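Local structure of DUF871 domain-containing protein (Enterococcus faecalis, 2P0O) at residues Leu172-Phe177 with Tyr215-Tyr220; Leu118-Ile123 with Leu141-Asn146; Tyr5-Phe10 with Asp32-Ser37. The protein is of unproven function but probably acts as a 6-phospho-N-acetylmuramidase, hydrolysing phosphorylated muramyl sugars with its TIM-barrel domain. One frame throughout, in Å; residues are numbered along the deposited sequence.

Interaction 1 (Leu172-Phe177 with Tyr215-Tyr220). With NA (sodium ion), chain C.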
ATOM      1  N   LEU A 172      -8.422  18.907   4.228  1.00 64.86           N
ATOM      2  CA  LEU A 172      -7.099  18.299   4.459  1.00 64.16           C
ATOM      3  C   LEU A 172      -6.793  17.087   3.572  1.00 63.85           C
ATOM      4  O   LEU A 172      -7.708  16.484   3.017  1.00 64.28           O
ATOM      5  CB  LEU A 172      -6.968  17.918   5.933  1.00 64.25           C
ATOM      6  CG  LEU A 172      -7.360  19.022   6.924  1.00 63.80           C
ATOM      7  CD1 LEU A 172      -7.528  18.461   8.322  1.00 64.11           C
ATOM      8  CD2 LEU A 172      -6.323  20.131   6.915  1.00 63.71           C
ATOM      9  N   GLN A 173      -5.508  16.757   3.424  1.00 62.96           N
ATOM     10  CA  GLN A 173      -5.086  15.537   2.769  1.00 62.38           C
ATOM     11  C   GLN A 173      -5.001  14.421   3.832  1.00 61.68           C
ATOM     12  O   GLN A 173      -4.639  14.676   4.979  1.00 61.22           O
ATOM     13  CB  GLN A 173      -3.723  15.708   2.124  1.00 63.09           C
ATOM     14  CG  GLN A 173      -3.705  16.427   0.751  1.00 66.08           C
ATOM     15  CD  GLN A 173      -2.292  16.836   0.348  1.00 69.05           C
ATOM     16  OE1 GLN A 173      -1.762  17.839   0.841  1.00 71.81           O
ATOM     17  NE2 GLN A 173      -1.667  16.055  -0.534  1.00 69.51           N
ATOM     18  N   VAL A 174      -5.331  13.195   3.432  1.00 60.32           N
ATOM     19  CA  VAL A 174      -5.343  12.037   4.329  1.00 58.83           C
ATOM     20  C   VAL A 174      -4.263  11.060   3.895  1.00 58.58           C
ATOM     21  O   VAL A 174      -4.266  10.602   2.749  1.00 57.71           O
ATOM     22  CB  VAL A 174      -6.713  11.320   4.311  1.00 59.05           C
ATOM     23  CG1 VAL A 174      -6.641   9.982   5.120  1.00 57.08           C
ATOM     24  CG2 VAL A 174      -7.772  12.238   4.851  1.00 56.25           C
ATOM     25  N   PHE A 175      -3.350  10.768   4.822  1.00 58.18           N
ATOM     26  CA  PHE A 175      -2.237   9.850   4.623  1.00 57.49           C
ATOM     27  C   PHE A 175      -2.373   8.706   5.649  1.00 58.04           C
ATOM     28  O   PHE A 175      -2.700   8.923   6.835  1.00 56.89           O
ATOM     29  CB  PHE A 175      -0.899  10.571   4.890  1.00 57.42           C
ATOM     30  CG  PHE A 175      -0.411  11.446   3.755  1.00 58.37           C
ATOM     31  CD1 PHE A 175      -1.112  12.569   3.365  1.00 56.22           C
ATOM     32  CD2 PHE A 175       0.798  11.163   3.115  1.00 58.77           C
ATOM     33  CE1 PHE A 175      -0.638  13.374   2.321  1.00 58.64           C
ATOM     34  CE2 PHE A 175       1.289  11.972   2.086  1.00 59.73           C
ATOM     35  CZ  PHE A 175       0.561  13.068   1.671  1.00 59.65           C
ATOM     36  N   THR A 176      -2.062   7.500   5.200  1.00 57.07           N
ATOM     37  CA  THR A 176      -2.236   6.312   6.002  1.00 57.14           C
ATOM     38  C   THR A 176      -1.082   5.338   5.734  1.00 56.61           C
ATOM     39  O   THR A 176      -0.402   5.425   4.697  1.00 56.45           O
ATOM     40  CB  THR A 176      -3.590   5.642   5.660  1.00 57.26           C
ATOM     41  OG1 THR A 176      -3.799   4.535   6.539  1.00 61.75           O
ATOM     42  CG2 THR A 176      -3.597   5.123   4.227  1.00 56.75           C
ATOM     43  N   PHE A 177      -0.872   4.405   6.653  1.00 55.95           N
ATOM     44  CA  PHE A 177       0.148   3.395   6.487  1.00 55.85           C
ATOM     45  C   PHE A 177      -0.429   2.014   6.169  1.00 56.87           C
ATOM     46  O   PHE A 177      -1.572   1.701   6.522  1.00 56.68           O
ATOM     47  CB  PHE A 177       1.016   3.264   7.757  1.00 55.94           C
ATOM     48  CG  PHE A 177       1.848   4.481   8.054  1.00 54.71           C
ATOM     49  CD1 PHE A 177       3.090   4.667   7.435  1.00 53.70           C
ATOM     50  CD2 PHE A 177       1.391   5.441   8.947  1.00 52.86           C
ATOM     51  CE1 PHE A 177       3.880   5.780   7.710  1.00 52.37           C
ATOM     52  CE2 PHE A 177       2.180   6.559   9.268  1.00 53.00           C
ATOM     53  CZ  PHE A 177       3.420   6.747   8.619  1.00 52.91           C
ATOM     54  N   TYR A 215     -11.545   8.744   0.152  1.00 63.54           N
ATOM     55  CA  TYR A 215     -11.114   9.640   1.226  1.00 63.74           C
ATOM     56  C   TYR A 215      -9.671   9.469   1.704  1.00 62.71           C
ATOM     57  O   TYR A 215      -9.286  10.058   2.712  1.00 63.19           O
ATOM     58  CB  TYR A 215     -12.073   9.530   2.413  1.00 64.75           C
ATOM     59  CG  TYR A 215     -13.478   9.879   2.012  1.00 66.05           C
ATOM     60  CD1 TYR A 215     -13.843  11.210   1.784  1.00 68.38           C
ATOM     61  CD2 TYR A 215     -14.434   8.882   1.821  1.00 67.60           C
ATOM     62  CE1 TYR A 215     -15.145  11.543   1.387  1.00 69.56           C
ATOM     63  CE2 TYR A 215     -15.740   9.203   1.429  1.00 69.84           C
ATOM     64  CZ  TYR A 215     -16.083  10.530   1.215  1.00 69.40           C
ATOM     65  OH  TYR A 215     -17.371  10.841   0.838  1.00 71.52           O
ATOM     66  N   VAL A 216      -8.891   8.654   0.998  1.00 60.90           N
ATOM     67  CA  VAL A 216      -7.470   8.479   1.303  1.00 58.92           C
ATOM     68  C   VAL A 216      -6.686   9.083   0.143  1.00 59.16           C
ATOM     69  O   VAL A 216      -6.989   8.815  -1.037  1.00 59.24           O
ATOM     70  CB  VAL A 216      -7.097   6.988   1.463  1.00 58.39           C
ATOM     71  CG1 VAL A 216      -5.577   6.816   1.711  1.00 56.65           C
ATOM     72  CG2 VAL A 216      -7.936   6.343   2.584  1.00 56.29           C
ATOM     73  N   ASP A 217      -5.673   9.873   0.446  1.00 58.48           N
ATOM     74  CA  ASP A 217      -4.916  10.491  -0.633  1.00 59.86           C
ATOM     75  C   ASP A 217      -3.587   9.791  -0.862  1.00 59.81           C
ATOM     76  O   ASP A 217      -3.065   9.797  -1.986  1.00 60.42           O
ATOM     77  CB  ASP A 217      -4.737  11.987  -0.380  1.00 59.90           C
ATOM     78  CG  ASP A 217      -6.068  12.703  -0.265  1.00 62.95           C
ATOM     79  OD1 ASP A 217      -6.771  12.824  -1.292  1.00 66.42           O
ATOM     80  OD2 ASP A 217      -6.429  13.130   0.849  1.00 66.13           O
ATOM     81  N   ALA A 218      -3.065   9.142   0.177  1.00 59.13           N
ATOM     82  CA  ALA A 218      -1.741   8.527   0.091  1.00 58.74           C
ATOM     83  C   ALA A 218      -1.586   7.318   0.985  1.00 58.35           C
ATOM     84  O   ALA A 218      -2.188   7.252   2.068  1.00 58.56           O
ATOM     85  CB  ALA A 218      -0.661   9.555   0.384  1.00 58.04           C
ATOM     86  N   VAL A 219      -0.784   6.357   0.531  1.00 57.60           N
ATOM     87  CA  VAL A 219      -0.523   5.155   1.304  1.00 57.32           C
ATOM     88  C   VAL A 219       0.985   4.898   1.376  1.00 57.34           C
ATOM     89  O   VAL A 219       1.651   4.861   0.330  1.00 56.23           O
ATOM     90  CB  VAL A 219      -1.239   3.919   0.700  1.00 57.77           C
ATOM     91  CG1 VAL A 219      -1.026   2.706   1.608  1.00 57.73           C
ATOM     92  CG2 VAL A 219      -2.720   4.186   0.548  1.00 57.48           C
ATOM     93  N   TYR A 220       1.487   4.722   2.611  1.00 56.95           N
ATOM     94  CA  TYR A 220       2.891   4.473   2.899  1.00 57.10           C
ATOM     95  C   TYR A 220       3.132   3.114   3.544  1.00 56.94           C
ATOM     96  O   TYR A 220       2.401   2.698   4.435  1.00 56.68           O
ATOM     97  CB  TYR A 220       3.444   5.561   3.837  1.00 57.04           C
ATOM     98  CG  TYR A 220       3.812   6.852   3.106  1.00 57.22           C
ATOM     99  CD1 TYR A 220       2.843   7.550   2.349  1.00 56.71           C
ATOM    100  CD2 TYR A 220       5.119   7.381   3.169  1.00 56.32           C
ATOM    101  CE1 TYR A 220       3.167   8.727   1.672  1.00 55.11           C
ATOM    102  CE2 TYR A 220       5.466   8.586   2.482  1.00 56.80           C
ATOM    103  CZ  TYR A 220       4.471   9.244   1.746  1.00 55.89           C
ATOM    104  OH  TYR A 220       4.744  10.407   1.076  1.00 56.90           O
TER
HETATM  105 NA    NA C 371      -8.090   7.451  -2.803  1.00 61.57          NA

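Interaction 2 (Leu118-Ile123 with Leu141-Asn146)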
ATOM      1  N   LEU A 118       0.005  16.769  10.178  1.00 54.47           N
ATOM      2  CA  LEU A 118      -0.856  16.749  11.361  1.00 55.50           C
ATOM      3  C   LEU A 118      -1.096  15.293  11.788  1.00 56.48           C
ATOM      4  O   LEU A 118      -0.831  14.346  11.032  1.00 56.20           O
ATOM      5  CB  LEU A 118      -2.188  17.428  11.078  1.00 54.84           C
ATOM      6  CG  LEU A 118      -2.130  18.789  10.386  1.00 54.62           C
ATOM      7  CD1 LEU A 118      -3.538  19.199   9.994  1.00 53.37           C
ATOM      8  CD2 LEU A 118      -1.497  19.820  11.325  1.00 54.88           C
ATOM      9  N   ASN A 119      -1.583  15.139  13.006  1.00 57.31           N
ATOM     10  CA  ASN A 119      -1.909  13.841  13.527  1.00 59.10           C
ATOM     11  C   ASN A 119      -3.413  13.627  13.291  1.00 59.52           C
ATOM     12  O   ASN A 119      -4.238  14.288  13.895  1.00 59.46           O
ATOM     13  CB  ASN A 119      -1.507  13.773  15.003  1.00 59.01           C
ATOM     14  CG  ASN A 119      -1.800  12.408  15.633  1.00 61.97           C
ATOM     15  OD1 ASN A 119      -2.659  11.657  15.162  1.00 63.86           O
ATOM     16  ND2 ASN A 119      -1.069  12.081  16.687  1.00 62.07           N
ATOM     17  N   ALA A 120      -3.755  12.733  12.371  1.00 61.22           N
ATOM     18  CA  ALA A 120      -5.154  12.499  11.972  1.00 62.46           C
ATOM     19  C   ALA A 120      -6.097  12.228  13.147  1.00 64.08           C
ATOM     20  O   ALA A 120      -7.229  12.718  13.156  1.00 65.26           O
ATOM     21  CB  ALA A 120      -5.238  11.391  10.931  1.00 61.89           C
ATOM     22  N   SER A 121      -5.604  11.522  14.167  1.00 65.08           N
ATOM     23  CA  SER A 121      -6.397  11.112  15.324  1.00 65.49           C
ATOM     24  C   SER A 121      -6.604  12.177  16.395  1.00 65.55           C
ATOM     25  O   SER A 121      -7.571  12.094  17.148  1.00 65.96           O
ATOM     26  CB  SER A 121      -5.745   9.907  15.998  1.00 65.29           C
ATOM     27  OG  SER A 121      -5.439   8.932  15.017  1.00 69.46           O
ATOM     28  N   THR A 122      -5.704  13.147  16.511  1.00 65.07           N
ATOM     29  CA  THR A 122      -5.813  14.122  17.601  1.00 64.58           C
ATOM     30  C   THR A 122      -6.216  15.510  17.134  1.00 63.89           C
ATOM     31  O   THR A 122      -6.578  16.350  17.966  1.00 63.39           O
ATOM     32  CB  THR A 122      -4.484  14.307  18.367  1.00 65.25           C
ATOM     33  OG1 THR A 122      -3.512  14.936  17.501  1.00 66.48           O
ATOM     34  CG2 THR A 122      -3.958  12.966  18.918  1.00 65.31           C
ATOM     35  N   ILE A 123      -6.109  15.772  15.830  1.00 62.35           N
ATOM     36  CA  ILE A 123      -6.432  17.107  15.349  1.00 62.11           C
ATOM     37  C   ILE A 123      -7.890  17.401  15.695  1.00 61.75           C
ATOM     38  O   ILE A 123      -8.779  16.590  15.428  1.00 61.23           O
ATOM     39  CB  ILE A 123      -6.090  17.340  13.830  1.00 61.64           C
ATOM     40  CG1 ILE A 123      -6.206  18.824  13.450  1.00 61.62           C
ATOM     41  CG2 ILE A 123      -6.992  16.545  12.913  1.00 61.60           C
ATOM     42  CD1 ILE A 123      -5.074  19.725  13.932  1.00 60.09           C
ATOM     43  N   LEU A 141      -1.375  20.932   4.025  1.00 59.20           N
ATOM     44  CA  LEU A 141      -1.596  20.307   5.305  1.00 59.11           C
ATOM     45  C   LEU A 141      -1.916  18.846   5.081  1.00 59.53           C
ATOM     46  O   LEU A 141      -2.823  18.525   4.305  1.00 60.69           O
ATOM     47  CB  LEU A 141      -2.740  20.997   6.047  1.00 58.49           C
ATOM     48  CG  LEU A 141      -2.482  22.439   6.519  1.00 57.61           C
ATOM     49  CD1 LEU A 141      -3.721  23.039   7.203  1.00 55.34           C
ATOM     50  CD2 LEU A 141      -1.221  22.554   7.394  1.00 55.53           C
ATOM     51  N   GLU A 142      -1.157  17.961   5.730  1.00 58.74           N
ATOM     52  CA  GLU A 142      -1.318  16.522   5.531  1.00 58.27           C
ATOM     53  C   GLU A 142      -1.680  15.889   6.856  1.00 58.46           C
ATOM     54  O   GLU A 142      -0.897  15.955   7.810  1.00 58.57           O
ATOM     55  CB  GLU A 142      -0.029  15.904   4.980  1.00 58.05           C
ATOM     56  CG  GLU A 142       0.412  16.571   3.687  1.00 58.77           C
ATOM     57  CD  GLU A 142       1.668  16.000   3.049  1.00 60.34           C
ATOM     58  OE1 GLU A 142       2.356  15.130   3.642  1.00 62.09           O
ATOM     59  OE2 GLU A 142       1.959  16.418   1.908  1.00 61.14           O
ATOM     60  N   ALA A 143      -2.870  15.306   6.942  1.00 57.78           N
ATOM     61  CA  ALA A 143      -3.260  14.652   8.178  1.00 57.63           C
ATOM     62  C   ALA A 143      -2.795  13.214   8.064  1.00 57.57           C
ATOM     63  O   ALA A 143      -3.297  12.476   7.208  1.00 58.17           O
ATOM     64  CB  ALA A 143      -4.769  14.740   8.380  1.00 57.76           C
ATOM     65  N   TRP A 144      -1.802  12.850   8.878  1.00 57.02           N
ATOM     66  CA  TRP A 144      -1.228  11.488   8.887  1.00 56.26           C
ATOM     67  C   TRP A 144      -1.782  10.645  10.015  1.00 56.46           C
ATOM     68  O   TRP A 144      -1.760  11.043  11.198  1.00 56.38           O
ATOM     69  CB  TRP A 144       0.293  11.506   9.057  1.00 55.47           C
ATOM     70  CG  TRP A 144       1.039  11.971   7.892  1.00 55.18           C
ATOM     71  CD1 TRP A 144       1.088  13.251   7.410  1.00 53.91           C
ATOM     72  CD2 TRP A 144       1.878  11.186   7.037  1.00 54.53           C
ATOM     73  NE1 TRP A 144       1.892  13.308   6.308  1.00 56.61           N
ATOM     74  CE2 TRP A 144       2.390  12.059   6.045  1.00 55.37           C
ATOM     75  CE3 TRP A 144       2.217   9.825   6.986  1.00 56.42           C
ATOM     76  CZ2 TRP A 144       3.260  11.629   5.034  1.00 55.98           C
ATOM     77  CZ3 TRP A 144       3.077   9.383   5.970  1.00 54.41           C
ATOM     78  CH2 TRP A 144       3.583  10.283   5.009  1.00 56.51           C
ATOM     79  N   HIS A 145      -2.276   9.469   9.658  1.00 55.71           N
ATOM     80  CA  HIS A 145      -2.630   8.485  10.664  1.00 56.10           C
ATOM     81  C   HIS A 145      -1.373   7.907  11.258  1.00 55.41           C
ATOM     82  O   HIS A 145      -0.285   8.033  10.703  1.00 55.48           O
ATOM     83  CB  HIS A 145      -3.438   7.375  10.029  1.00 56.59           C
ATOM     84  CG  HIS A 145      -4.848   7.770   9.752  1.00 56.14           C
ATOM     85  ND1 HIS A 145      -5.828   7.738  10.723  1.00 55.99           N
ATOM     86  CD2 HIS A 145      -5.446   8.195   8.617  1.00 54.65           C
ATOM     87  CE1 HIS A 145      -6.969   8.145  10.196  1.00 58.02           C
ATOM     88  NE2 HIS A 145      -6.762   8.426   8.919  1.00 57.30           N
ATOM     89  N   ASN A 146      -1.528   7.293  12.405  1.00 55.61           N
ATOM     90  CA  ASN A 146      -0.460   6.610  13.054  1.00 56.20           C
ATOM     91  C   ASN A 146      -0.354   5.190  12.564  1.00 56.29           C
ATOM     92  O   ASN A 146      -1.223   4.727  11.808  1.00 56.74           O
ATOM     93  CB  ASN A 146      -0.746   6.602  14.542  1.00 56.86           C
ATOM     94  CG  ASN A 146      -0.707   7.995  15.145  1.00 59.43           C
ATOM     95  OD1 ASN A 146       0.057   8.849  14.710  1.00 61.57           O
ATOM     96  ND2 ASN A 146      -1.498   8.205  16.201  1.00 64.60           N
TER
HETATM   97  O   HOH W   1      -4.281   7.032  13.540  1.00 43.89           O

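Interaction 3 (Tyr5-Phe10 with Asp32-Ser37)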
ATOM      1  N   TYR A   5       1.975   6.934  -3.465  1.00 66.92           N
ATOM      2  CA  TYR A   5       2.486   5.810  -2.680  1.00 63.87           C
ATOM      3  C   TYR A   5       3.815   6.192  -2.047  1.00 62.58           C
ATOM      4  O   TYR A   5       4.625   6.870  -2.679  1.00 61.27           O
ATOM      5  CB  TYR A   5       2.673   4.541  -3.521  1.00 64.10           C
ATOM      6  CG  TYR A   5       1.394   3.842  -3.939  1.00 64.09           C
ATOM      7  CD1 TYR A   5       0.622   3.136  -2.995  1.00 63.83           C
ATOM      8  CD2 TYR A   5       0.955   3.877  -5.269  1.00 63.75           C
ATOM      9  CE1 TYR A   5      -0.562   2.470  -3.366  1.00 63.26           C
ATOM     10  CE2 TYR A   5      -0.250   3.215  -5.666  1.00 64.62           C
ATOM     11  CZ  TYR A   5      -0.986   2.509  -4.698  1.00 64.35           C
ATOM     12  OH  TYR A   5      -2.149   1.869  -5.032  1.00 64.94           O
ATOM     13  N   GLY A   6       4.042   5.741  -0.807  1.00 60.36           N
ATOM     14  CA  GLY A   6       5.269   6.070  -0.093  1.00 58.81           C
ATOM     15  C   GLY A   6       5.883   4.934   0.702  1.00 57.56           C
ATOM     16  O   GLY A   6       5.260   3.862   0.879  1.00 57.76           O
ATOM     17  N   ILE A   7       7.112   5.170   1.160  1.00 57.07           N
ATOM     18  CA  ILE A   7       7.879   4.233   1.995  1.00 56.91           C
ATOM     19  C   ILE A   7       8.361   4.911   3.271  1.00 57.42           C
ATOM     20  O   ILE A   7       8.406   6.133   3.354  1.00 58.35           O
ATOM     21  CB  ILE A   7       9.117   3.656   1.249  1.00 55.96           C
ATOM     22  CG1 ILE A   7      10.155   4.766   0.949  1.00 55.33           C
ATOM     23  CG2 ILE A   7       8.645   2.940   0.003  1.00 57.69           C
ATOM     24  CD1 ILE A   7      11.446   4.306   0.166  1.00 51.01           C
ATOM     25  N   SER A   8       8.746   4.108   4.255  1.00 58.36           N
ATOM     26  CA  SER A   8       9.366   4.620   5.482  1.00 58.09           C
ATOM     27  C   SER A   8      10.832   4.279   5.518  1.00 58.38           C
ATOM     28  O   SER A   8      11.264   3.271   4.964  1.00 58.81           O
ATOM     29  CB  SER A   8       8.677   4.049   6.716  1.00 58.46           C
ATOM     30  OG  SER A   8       7.325   4.496   6.759  1.00 55.68           O
ATOM     31  N   VAL A   9      11.604   5.159   6.129  1.00 58.24           N
ATOM     32  CA  VAL A   9      13.020   4.935   6.338  1.00 58.41           C
ATOM     33  C   VAL A   9      13.301   5.225   7.798  1.00 58.02           C
ATOM     34  O   VAL A   9      12.717   6.136   8.364  1.00 58.11           O
ATOM     35  CB  VAL A   9      13.870   5.813   5.408  1.00 58.13           C
ATOM     36  CG1 VAL A   9      15.339   5.730   5.788  1.00 59.91           C
ATOM     37  CG2 VAL A   9      13.673   5.374   3.958  1.00 58.72           C
ATOM     38  N   PHE A  10      14.145   4.405   8.410  1.00 58.32           N
ATOM     39  CA  PHE A  10      14.444   4.494   9.848  1.00 58.49           C
ATOM     40  C   PHE A  10      15.883   4.956  10.034  1.00 59.14           C
ATOM     41  O   PHE A  10      16.834   4.236   9.710  1.00 58.43           O
ATOM     42  CB  PHE A  10      14.162   3.151  10.528  1.00 57.87           C
ATOM     43  CG  PHE A  10      12.696   2.796  10.530  1.00 58.47           C
ATOM     44  CD1 PHE A  10      12.098   2.214   9.408  1.00 56.76           C
ATOM     45  CD2 PHE A  10      11.891   3.130  11.622  1.00 56.19           C
ATOM     46  CE1 PHE A  10      10.713   1.929   9.398  1.00 57.42           C
ATOM     47  CE2 PHE A  10      10.517   2.841  11.624  1.00 55.92           C
ATOM     48  CZ  PHE A  10       9.932   2.238  10.538  1.00 56.12           C
ATOM     49  N   ASP A  32       6.673   7.738  -4.596  1.00 57.97           N
ATOM     50  CA  ASP A  32       7.238   9.087  -4.718  1.00 58.81           C
ATOM     51  C   ASP A  32       7.521   9.794  -3.416  1.00 58.10           C
ATOM     52  O   ASP A  32       7.911  10.976  -3.429  1.00 58.44           O
ATOM     53  CB  ASP A  32       6.348  10.022  -5.566  1.00 59.14           C
ATOM     54  CG  ASP A  32       6.200   9.558  -6.992  1.00 61.06           C
ATOM     55  OD1 ASP A  32       7.230   9.263  -7.640  1.00 60.85           O
ATOM     56  OD2 ASP A  32       5.032   9.483  -7.456  1.00 64.43           O
ATOM     57  N   GLY A  33       7.316   9.093  -2.304  1.00 57.74           N
ATOM     58  CA  GLY A  33       7.427   9.697  -0.990  1.00 56.14           C
ATOM     59  C   GLY A  33       8.133   8.852   0.043  1.00 56.38           C
ATOM     60  O   GLY A  33       8.107   7.605  -0.003  1.00 55.69           O
ATOM     61  N   ILE A  34       8.758   9.561   0.991  1.00 56.06           N
ATOM     62  CA  ILE A  34       9.390   8.980   2.146  1.00 55.49           C
ATOM     63  C   ILE A  34       8.825   9.614   3.415  1.00 56.55           C
ATOM     64  O   ILE A  34       8.625  10.841   3.485  1.00 56.82           O
ATOM     65  CB  ILE A  34      10.927   9.177   2.127  1.00 55.66           C
ATOM     66  CG1 ILE A  34      11.544   8.475   0.912  1.00 54.02           C
ATOM     67  CG2 ILE A  34      11.544   8.697   3.460  1.00 53.00           C
ATOM     68  CD1 ILE A  34      12.920   9.013   0.509  1.00 55.86           C
ATOM     69  N   PHE A  35       8.559   8.757   4.398  1.00 56.60           N
ATOM     70  CA  PHE A  35       8.255   9.162   5.772  1.00 57.81           C
ATOM     71  C   PHE A  35       9.384   8.667   6.674  1.00 58.09           C
ATOM     72  O   PHE A  35       9.871   7.537   6.528  1.00 58.25           O
ATOM     73  CB  PHE A  35       6.906   8.582   6.236  1.00 56.07           C
ATOM     74  CG  PHE A  35       6.561   8.876   7.679  1.00 57.53           C
ATOM     75  CD1 PHE A  35       5.836  10.029   8.020  1.00 56.32           C
ATOM     76  CD2 PHE A  35       6.915   7.975   8.702  1.00 57.19           C
ATOM     77  CE1 PHE A  35       5.484  10.312   9.360  1.00 56.72           C
ATOM     78  CE2 PHE A  35       6.571   8.239  10.052  1.00 58.70           C
ATOM     79  CZ  PHE A  35       5.838   9.403  10.390  1.00 56.75           C
ATOM     80  N   THR A  36       9.801   9.519   7.603  1.00 59.73           N
ATOM     81  CA  THR A  36      10.781   9.131   8.599  1.00 61.41           C
ATOM     82  C   THR A  36      10.471   9.789   9.939  1.00 62.84           C
ATOM     83  O   THR A  36      10.074  10.963   9.996  1.00 62.62           O
ATOM     84  CB  THR A  36      12.239   9.414   8.127  1.00 61.53           C
ATOM     85  OG1 THR A  36      13.169   8.828   9.051  1.00 62.08           O
ATOM     86  CG2 THR A  36      12.524  10.920   7.994  1.00 61.08           C
ATOM     87  N   SER A  37      10.643   9.023  11.010  1.00 64.83           N
ATOM     88  CA  SER A  37      10.382   9.510  12.362  1.00 67.47           C
ATOM     89  C   SER A  37      11.672   9.521  13.166  1.00 68.65           C
ATOM     90  O   SER A  37      12.309   8.492  13.355  1.00 68.39           O
ATOM     91  CB  SER A  37       9.297   8.663  13.058  1.00 67.80           C
ATOM     92  OG  SER A  37       9.019   9.140  14.373  1.00 69.73           O
TER
HETATM   93  O   HOH W   2       3.417   7.457  -6.040  1.00 43.62           O
HETATM   94  O   HOH W   3      10.848   6.079  10.647  1.00 41.64           O

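Interaction 1 (Leu172-Phe177 with Tyr215-Tyr220)
The Phe175 ring lies over the methyl of Ala218, a CH-pi contact with Ala218 CB 3.6 Å from the centroid of the Phe175 ring and displaced toward the rim. Tyr220 points the same way as Phe175 and runs alongside it, its CE1 3.7 Å from Phe175 CD2, while the two ring planes stay oblique at 45°. These side chains, with Phe177, face the barrel interior, where Trp144 stacks on Phe175. On the other face of the sheet Thr176 CG2 crosses Val216 CG1 at 3.6 Å, beneath helices 157-169 and 203-212. The strands are the last two of a TIM barrel, joined by a beta-alpha-beta crossover through helix 203-212. The parallel ladder includes Tyr220 N to Thr176 O, 2.9 Å. Earlier in the pairing Val174 is gripped through both its backbone N-H and its carbonyl: Asp217 OD2 takes Val174 N through its anti lone pair (2.8 Å, 164°), and Val174 O accepts both Asp217 N and Ala218 N. Next to this clamp Val216 O binds the sodium ion, along with the carbonyl oxygens of Met211 and Asp213. With a backbone N-H on one oxygen and a Lys168 salt bridge on the other, the Asp217 carboxylate probably stays ionised.

Interaction 2 (Leu118-Ile123 with Leu141-Asn146)
Leu118 begins at CB, 3.8 Å from Glu142 O; its CG lies 4.0 Å from the same Glu142 carbonyl oxygen, and CD1 reaches Leu141 CB more loosely, at 4.4 Å. With CG anti to the carbonyl carbon (chi1 -48°), the side chain rises on the sheet face that also carries Ala143, where Met107 of helix 104-111 adjoins it. The backbone beneath is parallel beta: Leu118 N bonds Glu142 O almost straight (2.7 Å, 176°), and Leu118 O takes Trp144 N, which sits above the carbonyl plane rather than on a lone pair. Strands 115-119 and 141-144 are neighbours in the TIM barrel, linked by the crossover helix 125-133. Trp144, on the other face from Leu118 and Ala143, turns into the barrel, where its indole NE1 donates to Glu142 OE1 and its ring meets Phe35. Past the strand end, Ala120 N still bonds Trp144 O, and Ala120 CB sits 3.6 Å above the centre of the His145 ring. His145 NE2 is hydrogen-bonded to Asn164 OD1; at the edge of the ring a water in its plane joins His145 ND1, Ser121 OG and Asn146 N. Asn119 OD1 accepts Ser121 N in an Asx turn, and its amide stands 76° from that of Asn146, whose OD1 is bonded by Arg97 NH2.

Interaction 3 (Tyr5-Phe10 with Asp32-Ser37)
Val9 and Ile7 bury the most surface here, and both lean on Ile34 of the neighbouring strand. Ile7 and Ile34 run alongside each other off the same face of the sheet, with Ile7 CG1 4.0 Å from Ile34 CG1. Ile7 CG1 is tucked in between its own backbone N and C (chi1 66°), which also brings it 3.6 Å from Gly33 O. Val9 crosses Ile34 obliquely, its CG2 meeting the other branch, Ile34 CG2, at 4.0 Å. Helix 17-28, the crossover of this first beta-alpha-beta unit of the TIM barrel, packs on Ile7 through Tyr22, Ile23 and Met26 and on Val9 through Ile23, so this face lies between sheet and helix. On the opposite face Ser8 and Phe35 turn into the barrel; Ser8 OG bonds Ile221 O, and the Phe35 ring meets Phe177 edge-to-face. Between the strands, Ile7 N bonds Gly33 O, Phe35 N bonds Ile7 O at 2.8 Å nearly along the C=O axis, and Val9 N bonds Phe35 O at 3.0 Å. Next along, a side chain bonds the backbone: Thr36 OG1, anti to its backbone N (chi1 -171°), donates to Val9 O over 2.8 Å from above the carbonyl plane. A water that also donates to Val9 O accepts from Ser37 N, bridging the two strand segments. Val9 O is thus gripped by a hydroxyl and a water, so this carbonyl has two donors without a strand N-H.

All three contacts pair adjacent strands of one eight-stranded parallel barrel, each through a beta-alpha-beta unit. Along the chain they come in the order interaction 3, interaction 2, interaction 1. Around the barrel, 141-144 neighbours 173-178, tying interaction 2 to interaction 1 (centres about 10 Å apart) by Gln173 O to Ala143 N and Phe175 O to His145 N. Strand 218-221 neighbours 4-8, where Val219 O to Gly6 N joins interaction 1 to interaction 3 (about 13 Å) and closes the barrel. Interactions 2 and 3, about 16 Å apart, are not adjacent in the sheet but touch inside the barrel, where all three contacts contribute aromatic side chains.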